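Local coordinates for protein putative S-adenosyl-L-methionine-dependent Methyltransferase (Methanococcus maripaludis, PDB 3DLC) that binds S-adenosylmethionine and is probably a methyltransferase that uses it as methyl donor, though its natural methyl acceptor is uncertain, at residues I28-A33 with S58-K63; V116-V121 with G148-K153; N38-T43 with K143-G148; I50-G55 with I69-F74. All coordinates share one frame; numbering follows the deposited sequence.

Overall arrangement
The four contacts belong to one Rossmann-like methyltransferase fold, and three of them touch S-adenosylmethionine. Contact 4, at the glycine-rich loop, holds the ribose, adenine and amino group; contacts 1 and 2 meet the methionine carboxylate through Y29 and R118, and contact 2 also reaches the amino group and the ribose. Contacts 1 and 2 have centres about 11 Å apart and touch where I28 CD1 lies 3.3 Å from R118 NE. Contacts 2 and 4 are joined through neighbouring strands, V116 O lying 2.9 Å from I50 N in a probable hydrogen bond. Contact 3 shares helix 28-40 with contact 1 and G148 with contact 2, its Y145 side chain about 11 Å from S-adenosylmethionine.

Contact 1. Residues I28-A33 with S58-K63; sequences IYPIIA and SIALAK. With SAM (S-adenosylmethionine), chain C.
Y29 and A33 of helix 28-40 pack against A60 and L61 of helix 56-64, two helices on the same face of the Rossmann-like sheet that both reach V116 of strand 112-118. The local axes approach to 8.3 Å with a signed crossing angle of -55°, a close fit allowed by the two alanines at the interface. A60 CB is the central contact atom: it sits 3.5 Å from Y29 O, a carbonyl already used inside its own helix by A33 N, and it touches P30 N and, more loosely, P30 CD. From the same residue Y29 CB touches A60 CB at 3.8 Å, whereas A33 CB lies over the backbone of A60, 4.0 Å from its carbonyl carbon. A33 CB also meets L61 CD2, although L61 has a second conformer and this part is less certain.

Beyond CB the tyrosine leaves the helix pair. Its chi1 of -59° sets CG beside the backbone N, and the ring beyond it runs away from helix 56-64, Y29 OH donating a hydrogen bond of 2.7 Å to OXT of S-adenosylmethionine. The other carboxylate oxygen of the ligand lies at the ring edge, in its plane. I28 CG1 covers one face, 3.8 Å above the ring centre, and probably limits its tilt.

No hydrogen bond passes between 28-33 and 58-63, which meet through aliphatic carbons and backbone; a polar link between the helices, P30 O to Q64 NE2, comes one turn beyond A60. The hydroxyl of Y29 is spent on the ligand instead, which ties the placing of a carboxylate-binding group to this helix packing.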
# COMPACT_ATOMS: atom_id res chain seq x y z
N ILE A 28 -7.51 3.18 10.96
CA ILE A 28 -7.79 2.59 9.65
C ILE A 28 -6.97 1.33 9.42
O ILE A 28 -7.40 0.44 8.68
CB ILE A 28 -7.57 3.56 8.49
CG1 ILE A 28 -6.11 3.78 8.14
CG2 ILE A 28 -8.32 4.88 8.76
CD1 ILE A 28 -5.87 4.86 7.12
N TYR A 29 -5.79 1.24 10.04
CA TYR A 29 -4.88 0.15 9.68
C TYR A 29 -5.43 -1.23 10.13
O TYR A 29 -5.42 -2.16 9.33
CB TYR A 29 -3.46 0.43 10.13
CG TYR A 29 -2.94 1.71 9.53
CD1 TYR A 29 -2.49 1.75 8.23
CD2 TYR A 29 -2.87 2.88 10.26
CE1 TYR A 29 -2.04 2.92 7.65
CE2 TYR A 29 -2.41 4.06 9.70
CZ TYR A 29 -1.98 4.08 8.42
OH TYR A 29 -1.50 5.27 7.90
N PRO A 30 -5.90 -1.37 11.38
CA PRO A 30 -6.50 -2.65 11.74
C PRO A 30 -7.73 -2.98 10.91
O PRO A 30 -8.00 -4.15 10.65
CB PRO A 30 -6.81 -2.52 13.22
CG PRO A 30 -6.55 -1.13 13.56
CD PRO A 30 -5.73 -0.48 12.53
N ILE A 31 -8.51 -1.98 10.53
CA ILE A 31 -9.72 -2.21 9.72
C ILE A 31 -9.32 -2.71 8.32
O ILE A 31 -9.90 -3.66 7.81
CB ILE A 31 -10.61 -0.95 9.64
CG1 ILE A 31 -11.18 -0.61 11.03
CG2 ILE A 31 -11.72 -1.10 8.60
CD1 ILE A 31 -12.14 -1.64 11.59
N ILE A 32 -8.36 -2.05 7.70
CA ILE A 32 -7.92 -2.46 6.38
C ILE A 32 -7.33 -3.86 6.46
O ILE A 32 -7.59 -4.71 5.59
CB ILE A 32 -6.94 -1.45 5.78
CG1 ILE A 32 -7.68 -0.12 5.49
CG2 ILE A 32 -6.32 -2.00 4.50
CD1 ILE A 32 -6.77 1.06 5.14
N ALA A 33 -6.50 -4.13 7.46
CA ALA A 33 -5.94 -5.47 7.63
C ALA A 33 -7.02 -6.52 7.76
O ALA A 33 -6.97 -7.58 7.15
CB ALA A 33 -4.99 -5.49 8.84
N SER A 58 1.68 -2.78 7.73
CA SER A 58 2.42 -4.01 8.02
C SER A 58 2.25 -4.42 9.49
O SER A 58 2.08 -5.59 9.82
CB SER A 58 3.90 -3.85 7.70
OG SER A 58 4.16 -3.85 6.30
N ILE A 59 2.37 -3.44 10.39
CA ILE A 59 2.20 -3.69 11.82
C ILE A 59 0.77 -4.23 12.10
O ILE A 59 0.62 -5.24 12.81
CB ILE A 59 2.53 -2.43 12.65
CG1 ILE A 59 4.06 -2.16 12.58
CG2 ILE A 59 1.99 -2.57 14.05
CD1 ILE A 59 4.46 -0.80 13.15
N ALA A 60 -0.25 -3.63 11.50
CA ALA A 60 -1.60 -4.08 11.73
C ALA A 60 -1.81 -5.50 11.21
O ALA A 60 -2.42 -6.34 11.86
CB ALA A 60 -2.59 -3.10 11.07
N LEU A 61 -1.26 -5.79 10.03
CA LEU A 61 -1.37 -7.15 9.47
C LEU A 61 -0.65 -8.17 10.34
O LEU A 61 -1.15 -9.27 10.57
CB LEU A 61 -0.84 -7.20 8.02
CG LEU A 61 -1.79 -6.74 6.93
CD1 LEU A 61 -1.01 -6.42 5.64
CD2 LEU A 61 -2.88 -7.78 6.65
N ALA A 62 0.53 -7.81 10.83
CA ALA A 62 1.29 -8.74 11.69
C ALA A 62 0.49 -9.10 12.93
O ALA A 62 0.49 -10.24 13.39
CB ALA A 62 2.64 -8.12 12.07
N LYS A 63 -0.20 -8.12 13.50
CA LYS A 63 -0.94 -8.36 14.73
C LYS A 63 -2.18 -9.23 14.55
O LYS A 63 -2.66 -9.81 15.52
CB LYS A 63 -1.34 -7.04 15.37
CG LYS A 63 -0.16 -6.25 15.93
CD LYS A 63 -0.64 -4.92 16.47
CE LYS A 63 0.47 -4.06 17.04
NZ LYS A 63 -0.08 -2.71 17.38
N SAM C . 1.54 2.85 3.31
CA SAM C . 1.74 3.88 4.36
C SAM C . 0.43 4.19 5.03
O SAM C . -0.62 3.89 4.45
OXT SAM C . 0.45 4.79 6.10
CB SAM C . 2.40 5.11 3.78
CG SAM C . 1.62 5.84 2.74
SD SAM C . 2.57 7.27 2.17
CE SAM C . 1.17 8.26 1.75
C5' SAM C . 3.24 6.72 0.51
C4' SAM C . 4.57 5.92 0.48
O4' SAM C . 4.96 5.28 -0.78
C3' SAM C . 5.80 6.70 1.01
O3' SAM C . 6.30 6.04 2.13
C2' SAM C . 6.77 6.66 -0.17
O2' SAM C . 8.15 6.75 0.13
C1' SAM C . 6.37 5.36 -0.88
N9 SAM C . 6.72 5.32 -2.31
C8 SAM C . 6.35 6.25 -3.26
N7 SAM C . 6.77 5.86 -4.49
C5 SAM C . 7.43 4.67 -4.32
C6 SAM C . 8.10 3.81 -5.20
N6 SAM C . 8.28 4.06 -6.51
N1 SAM C . 8.60 2.67 -4.68
C2 SAM C . 8.50 2.38 -3.34
N3 SAM C . 7.91 3.21 -2.43
C4 SAM C . 7.38 4.32 -2.96

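Contact 2. Residues V116-V121 with G148-K153; sequences VSRGSV and GGFGNK. With SAM (S-adenosylmethionine), chain C.
R118 reaches across to G149 with two nitrogens that share one acceptor. NE donates to G149 O at 2.9 Å, nearly along the C=O axis, while NH2 donates to the same oxygen at 3.1 Å from above the carbonyl plane. Neither bond is straight, as expected when a side-on pair converges on one atom. The oxygen lies close to the guanidinium plane. R118 NH2 also comes within 3.5 Å of F150 CE1, guanidinium and ring planes 67° apart, a long cation-pi geometry and at most a weak attraction. The remaining terminal nitrogen, NH1, makes a straighter bond (164°) of 3.0 Å to the carboxylate O of S-adenosylmethionine, also at the guanidinium edge. CG anti to the backbone N (chi1 -178°) begins an extended chain that runs alongside this carboxylate, with CD 3.3 Å from the same ligand oxygen.

The backbone of R118 takes part as well, its O accepting from the ligand amino group at 3.0 Å. These groups gather at the C-terminal ends of neighbouring parallel strands 112-118 and 142-148, the end of the sheet where Rossmann-like methyltransferases hold their cofactor. A leucine in place of R118 has no N-H for G149 O or for the ligand carboxylate, and the 148-153 loop would probably be less firmly tied to the strand.

Farther along, S120 OG donates to the ribose O4' of the ligand at 2.8 Å and is also hydrogen-bonded to W124 NE1. On the loop side, the carbonyl of G151 is met by N35 ND2, and N152 OD1 caps L155 N at the start of helix 153-166.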
# COMPACT_ATOMS: atom_id res chain seq x y z
N VAL A 116 0.13 -6.05 -0.72
CA VAL A 116 -0.72 -4.96 -0.31
C VAL A 116 0.01 -3.64 -0.51
O VAL A 116 1.22 -3.59 -0.54
CB VAL A 116 -1.17 -5.12 1.18
CG1 VAL A 116 -1.86 -6.47 1.40
CG2 VAL A 116 0.01 -4.94 2.15
N SER A 117 -0.75 -2.56 -0.64
CA SER A 117 -0.16 -1.23 -0.74
C SER A 117 -1.23 -0.19 -0.51
O SER A 117 -2.28 -0.23 -1.17
CB SER A 117 0.39 -1.01 -2.12
OG SER A 117 0.96 0.27 -2.27
N ARG A 118 -0.98 0.74 0.42
CA ARG A 118 -1.90 1.83 0.70
C ARG A 118 -1.24 3.15 0.44
O ARG A 118 -0.16 3.43 0.96
CB ARG A 118 -2.39 1.80 2.15
CG ARG A 118 -3.38 2.89 2.45
CD ARG A 118 -3.72 3.03 3.95
NE ARG A 118 -4.62 4.16 4.11
CZ ARG A 118 -4.21 5.43 4.05
NH1 ARG A 118 -2.92 5.71 4.06
NH2 ARG A 118 -5.10 6.40 4.04
N GLY A 119 -1.90 4.01 -0.30
CA GLY A 119 -1.44 5.37 -0.46
C GLY A 119 -0.16 5.60 -1.21
O GLY A 119 0.42 6.67 -1.04
N SER A 120 0.35 4.59 -1.92
CA SER A 120 1.55 4.70 -2.73
C SER A 120 1.31 4.75 -4.24
O SER A 120 1.97 5.52 -4.94
CB SER A 120 2.44 3.52 -2.33
OG SER A 120 3.78 3.68 -2.76
N VAL A 121 0.35 3.97 -4.73
CA VAL A 121 0.12 3.84 -6.15
C VAL A 121 -0.14 5.16 -6.84
O VAL A 121 0.19 5.33 -8.01
CB VAL A 121 -1.01 2.81 -6.45
CG1 VAL A 121 -2.36 3.30 -5.93
CG2 VAL A 121 -1.08 2.47 -7.93
N GLY A 148 -5.93 2.72 -2.01
CA GLY A 148 -5.98 3.64 -0.87
C GLY A 148 -7.35 3.76 -0.29
O GLY A 148 -8.30 3.31 -0.88
N GLY A 149 -7.44 4.35 0.88
CA GLY A 149 -8.70 4.48 1.55
C GLY A 149 -8.55 4.43 3.05
O GLY A 149 -7.45 4.45 3.61
N PHE A 150 -9.71 4.32 3.68
CA PHE A 150 -9.85 4.45 5.13
C PHE A 150 -10.52 3.28 5.82
O PHE A 150 -10.81 3.35 6.98
CB PHE A 150 -10.49 5.80 5.47
CG PHE A 150 -9.69 6.92 4.92
CD1 PHE A 150 -8.57 7.40 5.59
CD2 PHE A 150 -9.91 7.38 3.61
CE1 PHE A 150 -7.76 8.37 5.06
CE2 PHE A 150 -9.07 8.33 3.05
CZ PHE A 150 -8.00 8.85 3.78
N GLY A 151 -10.75 2.21 5.08
CA GLY A 151 -11.27 0.97 5.65
C GLY A 151 -12.78 0.85 5.75
O GLY A 151 -13.31 -0.23 5.48
N ASN A 152 -13.46 1.91 6.19
CA ASN A 152 -14.91 1.89 6.19
C ASN A 152 -15.43 3.32 6.11
O ASN A 152 -14.68 4.29 6.19
CB ASN A 152 -15.44 1.10 7.38
CG ASN A 152 -15.11 1.72 8.72
OD1 ASN A 152 -15.21 2.93 8.88
ND2 ASN A 152 -14.76 0.89 9.71
N LYS A 153 -16.74 3.44 5.92
CA LYS A 153 -17.34 4.75 5.71
C LYS A 153 -17.22 5.65 6.93
O LYS A 153 -17.01 6.86 6.79
CB LYS A 153 -18.81 4.59 5.35
CG LYS A 153 -19.52 5.88 5.04
CD LYS A 153 -20.98 5.65 4.70
CE LYS A 153 -21.67 6.90 4.26
NZ LYS A 153 -23.07 6.59 3.86
N SAM C . 1.54 2.85 3.31
CA SAM C . 1.74 3.88 4.36
C SAM C . 0.43 4.19 5.03
O SAM C . -0.62 3.89 4.45
OXT SAM C . 0.45 4.79 6.10
CB SAM C . 2.40 5.11 3.78
CG SAM C . 1.62 5.84 2.74
SD SAM C . 2.57 7.27 2.17
CE SAM C . 1.17 8.26 1.75
C5' SAM C . 3.24 6.72 0.51
C4' SAM C . 4.57 5.92 0.48
O4' SAM C . 4.96 5.28 -0.78
C3' SAM C . 5.80 6.70 1.01
O3' SAM C . 6.30 6.04 2.13
C2' SAM C . 6.77 6.66 -0.17
O2' SAM C . 8.15 6.75 0.13
C1' SAM C . 6.37 5.36 -0.88
N9 SAM C . 6.72 5.32 -2.31
C8 SAM C . 6.35 6.25 -3.26
N7 SAM C . 6.77 5.86 -4.49
C5 SAM C . 7.43 4.67 -4.32
C6 SAM C . 8.10 3.81 -5.20
N6 SAM C . 8.28 4.06 -6.51
N1 SAM C . 8.60 2.67 -4.68
C2 SAM C . 8.50 2.38 -3.34
N3 SAM C . 7.91 3.21 -2.43
C4 SAM C . 7.38 4.32 -2.96

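Contact 3. Residues N38-T43 with K143-G148; sequences NRFGIT and KTYIGG
F40, K143 and Y145 carry most of this contact, with K143 over one face of the phenylalanine ring and the tyrosine at its rim; R39 CB lies over the opposite face. K143 CB stands over the centre of the F40 ring in a CH-pi contact, 4.0 Å from the centroid and 9° off the ring normal. The lysine chain then bends at chi2 (-73°), which keeps CD near the ring, 4.0 Å from F40 CD1. Its CG is shared by two neighbours, touching F40 CD1 and, at 3.8 Å, I42 CD1. The charged end takes no part in this packing: K143 NZ continues to S212 OG, with which it is hydrogen-bonded.

Y145 meets the same phenylalanine with its CD1, which lies close to the F40 plane and 3.9 Å from F40 CE2. Its chi1 of -165° sends CG from the strand toward the helix, and the tyrosine ring also stacks with W208. Between these two side chains, T144 O comes within 3.6 Å of F40 CZ at an oblique approach. The side chain of T144 starts off on the far side of the strand, where OG1 is hydrogen-bonded to the backbone of strand 206-211 and its side chain touches I134 of helix 127-137.

No hydrogen bond passes between the segments. I210 of strand 206-211 also touches R39, F40 and Y145. Helix 28-40 thus covers with its last turn the face bearing K143 and Y145, while helix 127-137 covers the face bearing T144, the layered helix-sheet-helix packing of a Rossmann-like alpha/beta sandwich.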
# COMPACT_ATOMS: atom_id res chain seq x y z
N ASN A 38 -10.30 -10.92 5.70
CA ASN A 38 -11.65 -11.43 5.45
C ASN A 38 -11.90 -11.66 3.98
O ASN A 38 -12.60 -12.61 3.60
CB ASN A 38 -12.69 -10.46 5.98
CG ASN A 38 -12.78 -10.46 7.49
OD1 ASN A 38 -12.20 -11.32 8.16
ND2 ASN A 38 -13.47 -9.46 8.05
N ARG A 39 -11.34 -10.81 3.12
CA ARG A 39 -11.64 -10.91 1.71
C ARG A 39 -11.02 -12.15 1.05
O ARG A 39 -11.66 -12.79 0.24
CB ARG A 39 -11.24 -9.61 1.03
CG ARG A 39 -11.86 -9.47 -0.31
CD ARG A 39 -11.64 -8.10 -0.93
NE ARG A 39 -12.21 -8.11 -2.25
CZ ARG A 39 -13.14 -7.29 -2.72
NH1 ARG A 39 -13.53 -6.19 -2.10
NH2 ARG A 39 -13.61 -7.53 -3.92
N PHE A 40 -9.72 -12.41 1.33
CA PHE A 40 -9.01 -13.46 0.67
C PHE A 40 -8.78 -14.71 1.47
O PHE A 40 -8.50 -15.74 0.89
CB PHE A 40 -7.68 -12.95 0.15
CG PHE A 40 -7.77 -11.67 -0.64
CD1 PHE A 40 -8.49 -11.61 -1.82
CD2 PHE A 40 -7.16 -10.53 -0.19
CE1 PHE A 40 -8.57 -10.44 -2.53
CE2 PHE A 40 -7.24 -9.35 -0.90
CZ PHE A 40 -7.95 -9.31 -2.08
N GLY A 41 -8.90 -14.64 2.79
CA GLY A 41 -8.66 -15.83 3.59
C GLY A 41 -7.21 -16.28 3.63
O GLY A 41 -6.95 -17.43 3.99
N ILE A 42 -6.28 -15.39 3.25
CA ILE A 42 -4.83 -15.67 3.30
C ILE A 42 -4.34 -15.15 4.63
O ILE A 42 -4.51 -13.96 4.93
CB ILE A 42 -4.04 -15.03 2.14
CG1 ILE A 42 -4.71 -15.26 0.76
CG2 ILE A 42 -2.62 -15.58 2.13
CD1 ILE A 42 -4.21 -14.31 -0.33
N THR A 43 -3.80 -16.05 5.46
CA THR A 43 -3.45 -15.66 6.86
C THR A 43 -1.97 -15.96 7.22
O THR A 43 -1.55 -15.79 8.34
CB THR A 43 -4.39 -16.38 7.84
OG1 THR A 43 -4.30 -17.79 7.65
CG2 THR A 43 -5.84 -15.95 7.63
N LYS A 143 -2.75 -12.99 -4.46
CA LYS A 143 -3.69 -11.86 -4.55
C LYS A 143 -3.00 -10.54 -4.24
O LYS A 143 -2.02 -10.52 -3.48
CB LYS A 143 -4.85 -12.02 -3.53
CG LYS A 143 -5.68 -13.29 -3.66
CD LYS A 143 -6.57 -13.27 -4.86
CE LYS A 143 -7.42 -14.52 -4.94
NZ LYS A 143 -8.34 -14.49 -6.07
N THR A 144 -3.53 -9.46 -4.79
CA THR A 144 -3.10 -8.12 -4.43
C THR A 144 -4.25 -7.30 -3.85
O THR A 144 -5.42 -7.60 -4.06
CB THR A 144 -2.48 -7.32 -5.61
OG1 THR A 144 -3.49 -6.82 -6.50
CG2 THR A 144 -1.50 -8.14 -6.41
N TYR A 145 -3.89 -6.23 -3.15
CA TYR A 145 -4.85 -5.26 -2.61
C TYR A 145 -4.08 -3.95 -2.55
O TYR A 145 -3.44 -3.61 -1.56
CB TYR A 145 -5.33 -5.73 -1.25
CG TYR A 145 -6.58 -5.05 -0.72
CD1 TYR A 145 -7.85 -5.46 -1.10
CD2 TYR A 145 -6.50 -4.04 0.22
CE1 TYR A 145 -8.97 -4.91 -0.57
CE2 TYR A 145 -7.63 -3.49 0.77
CZ TYR A 145 -8.87 -3.92 0.37
OH TYR A 145 -9.97 -3.34 0.95
N ILE A 146 -4.12 -3.24 -3.68
CA ILE A 146 -3.25 -2.07 -3.94
C ILE A 146 -4.10 -0.86 -4.25
O ILE A 146 -4.87 -0.85 -5.21
CB ILE A 146 -2.30 -2.38 -5.13
CG1 ILE A 146 -1.35 -3.52 -4.75
CG2 ILE A 146 -1.59 -1.12 -5.60
CD1 ILE A 146 -0.65 -4.14 -5.92
N GLY A 147 -3.99 0.18 -3.42
CA GLY A 147 -4.87 1.32 -3.62
C GLY A 147 -4.78 2.28 -2.48
O GLY A 147 -3.68 2.59 -2.02
N GLY A 148 -5.93 2.72 -2.01
CA GLY A 148 -5.98 3.64 -0.87
C GLY A 148 -7.35 3.76 -0.29
O GLY A 148 -8.30 3.31 -0.88

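Contact 4. Residues I50-G55 with I69-F74; sequences IGSGPG and IRALDF. With SAM (S-adenosylmethionine), chain C.
The first torsions of S52 and D73 set the serine on A71 and the carboxylate at the ribose. S52 OG stands between its backbone N and carbonyl carbon (chi1 44°), the crowded position, which lays it against A71, 3.3 Å from A71 CB. D73 CG is anti to the backbone N (chi1 -159°), which carries it toward the loop, where the carboxylate oxygens meet G53 and the ribose. There D73 OD2 receives G53 N at 2.8 Å, from above the carboxylate plane, and the ligand O3' at 2.6 Å. D73 OD1 accepts from the ribose O2' at 2.7 Å and is also hydrogen-bonded to S75 N, so both oxygens are gripped twice.

Backbone bonds hold the loop to the strand. L72 O accepts from G51 N at 2.7 Å and, at a longer distance but straighter, from S52 N. This is the glycine-rich turn between strand 46-50 and helix 56-64 of a Rossmann-like methyltransferase, facing the acidic residue that ends the next parallel strand. Glycine suits it: G51 and G53 have positive phi, and a CB on G51 would clash with O4' of S-adenosylmethionine. A type II' turn from S52 to G55 leads into the helix, and G51 O accepts from the ligand amino group at 2.8 Å.

F74 offers a ring face to the adenine, whose C5 lies 3.4 Å above the ring centre. An alanine here takes the aromatic cover from that side of the base and would probably allow the adenine to tilt. The ribose O2' lies at the edge of the same ring, in its plane, 3.2 Å from F74 CE1.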
# COMPACT_ATOMS: atom_id res chain seq x y z
N ILE A 50 3.92 -2.69 -0.22
CA ILE A 50 4.63 -1.78 -1.12
C ILE A 50 4.31 -0.34 -0.77
O ILE A 50 3.16 0.07 -0.68
CB ILE A 50 4.30 -2.08 -2.58
CG1 ILE A 50 4.70 -3.54 -2.92
CG2 ILE A 50 5.02 -1.07 -3.51
CD1 ILE A 50 4.36 -3.94 -4.35
N GLY A 51 5.36 0.45 -0.58
CA GLY A 51 5.23 1.82 -0.14
C GLY A 51 4.76 1.85 1.30
O GLY A 51 3.83 2.58 1.66
N SER A 52 5.43 1.05 2.13
CA SER A 52 5.04 0.80 3.49
C SER A 52 5.13 2.02 4.42
O SER A 52 4.47 2.06 5.45
CB SER A 52 5.89 -0.36 4.03
OG SER A 52 7.27 -0.22 3.67
N GLY A 53 5.96 3.00 4.06
CA GLY A 53 6.03 4.22 4.81
C GLY A 53 6.45 3.97 6.25
O GLY A 53 7.38 3.22 6.50
N PRO A 54 5.77 4.59 7.23
CA PRO A 54 6.11 4.35 8.63
C PRO A 54 5.78 2.94 9.14
O PRO A 54 6.11 2.61 10.27
CB PRO A 54 5.29 5.39 9.38
CG PRO A 54 4.97 6.46 8.39
CD PRO A 54 4.82 5.71 7.09
N GLY A 55 5.11 2.12 8.30
CA GLY A 55 4.90 0.72 8.59
C GLY A 55 3.58 0.33 9.20
O GLY A 55 3.42 -0.83 9.58
N ILE A 69 6.19 -10.74 6.71
CA ILE A 69 5.97 -9.51 5.94
C ILE A 69 7.24 -8.81 5.57
O ILE A 69 8.19 -8.76 6.38
CB ILE A 69 5.10 -8.55 6.81
CG1 ILE A 69 3.74 -9.21 7.14
CG2 ILE A 69 4.89 -7.18 6.10
CD1 ILE A 69 3.00 -8.57 8.30
N ARG A 70 7.29 -8.33 4.34
CA ARG A 70 8.38 -7.46 3.89
C ARG A 70 7.75 -6.13 3.51
O ARG A 70 6.79 -6.07 2.75
CB ARG A 70 9.13 -8.03 2.70
CG ARG A 70 9.94 -9.22 3.11
CD ARG A 70 10.72 -9.77 1.98
NE ARG A 70 11.30 -11.05 2.35
CZ ARG A 70 12.16 -11.72 1.60
NH1 ARG A 70 12.50 -11.24 0.42
NH2 ARG A 70 12.65 -12.88 2.04
N ALA A 71 8.26 -5.09 4.14
CA ALA A 71 7.81 -3.70 3.98
C ALA A 71 8.79 -2.98 3.08
O ALA A 71 9.92 -2.71 3.45
CB ALA A 71 7.73 -3.05 5.34
N LEU A 72 8.35 -2.74 1.84
CA LEU A 72 9.20 -2.16 0.80
C LEU A 72 8.91 -0.67 0.65
O LEU A 72 7.77 -0.27 0.43
CB LEU A 72 8.87 -2.86 -0.53
CG LEU A 72 9.62 -2.35 -1.76
CD1 LEU A 72 11.08 -2.78 -1.74
CD2 LEU A 72 8.99 -2.85 -3.06
N ASP A 73 9.94 0.15 0.74
CA ASP A 73 9.77 1.59 0.53
C ASP A 73 11.05 2.16 -0.06
O ASP A 73 12.15 1.74 0.31
CB ASP A 73 9.41 2.28 1.83
CG ASP A 73 8.73 3.63 1.60
OD1 ASP A 73 9.40 4.59 1.18
OD2 ASP A 73 7.49 3.72 1.81
N PHE A 74 10.92 3.11 -0.97
CA PHE A 74 12.06 3.71 -1.63
C PHE A 74 12.67 4.87 -0.89
O PHE A 74 13.71 5.37 -1.32
CB PHE A 74 11.76 4.05 -3.13
CG PHE A 74 10.98 5.33 -3.40
CD1 PHE A 74 10.24 5.99 -2.43
CD2 PHE A 74 10.99 5.82 -4.68
CE1 PHE A 74 9.54 7.14 -2.78
CE2 PHE A 74 10.30 6.95 -5.02
CZ PHE A 74 9.56 7.63 -4.07
N SAM C . 1.54 2.85 3.31
CA SAM C . 1.74 3.88 4.36
C SAM C . 0.43 4.19 5.03
O SAM C . -0.62 3.89 4.45
OXT SAM C . 0.45 4.79 6.10
CB SAM C . 2.40 5.11 3.78
CG SAM C . 1.62 5.84 2.74
SD SAM C . 2.57 7.27 2.17
CE SAM C . 1.17 8.26 1.75
C5' SAM C . 3.24 6.72 0.51
C4' SAM C . 4.57 5.92 0.48
O4' SAM C . 4.96 5.28 -0.78
C3' SAM C . 5.80 6.70 1.01
O3' SAM C . 6.30 6.04 2.13
C2' SAM C . 6.77 6.66 -0.17
O2' SAM C . 8.15 6.75 0.13
C1' SAM C . 6.37 5.36 -0.88
N9 SAM C . 6.72 5.32 -2.31
C8 SAM C . 6.35 6.25 -3.26
N7 SAM C . 6.77 5.86 -4.49
C5 SAM C . 7.43 4.67 -4.32
C6 SAM C . 8.10 3.81 -5.20
N6 SAM C . 8.28 4.06 -6.51
N1 SAM C . 8.60 2.67 -4.68
C2 SAM C . 8.50 2.38 -3.34
N3 SAM C . 7.91 3.21 -2.43
C4 SAM C . 7.38 4.32 -2.96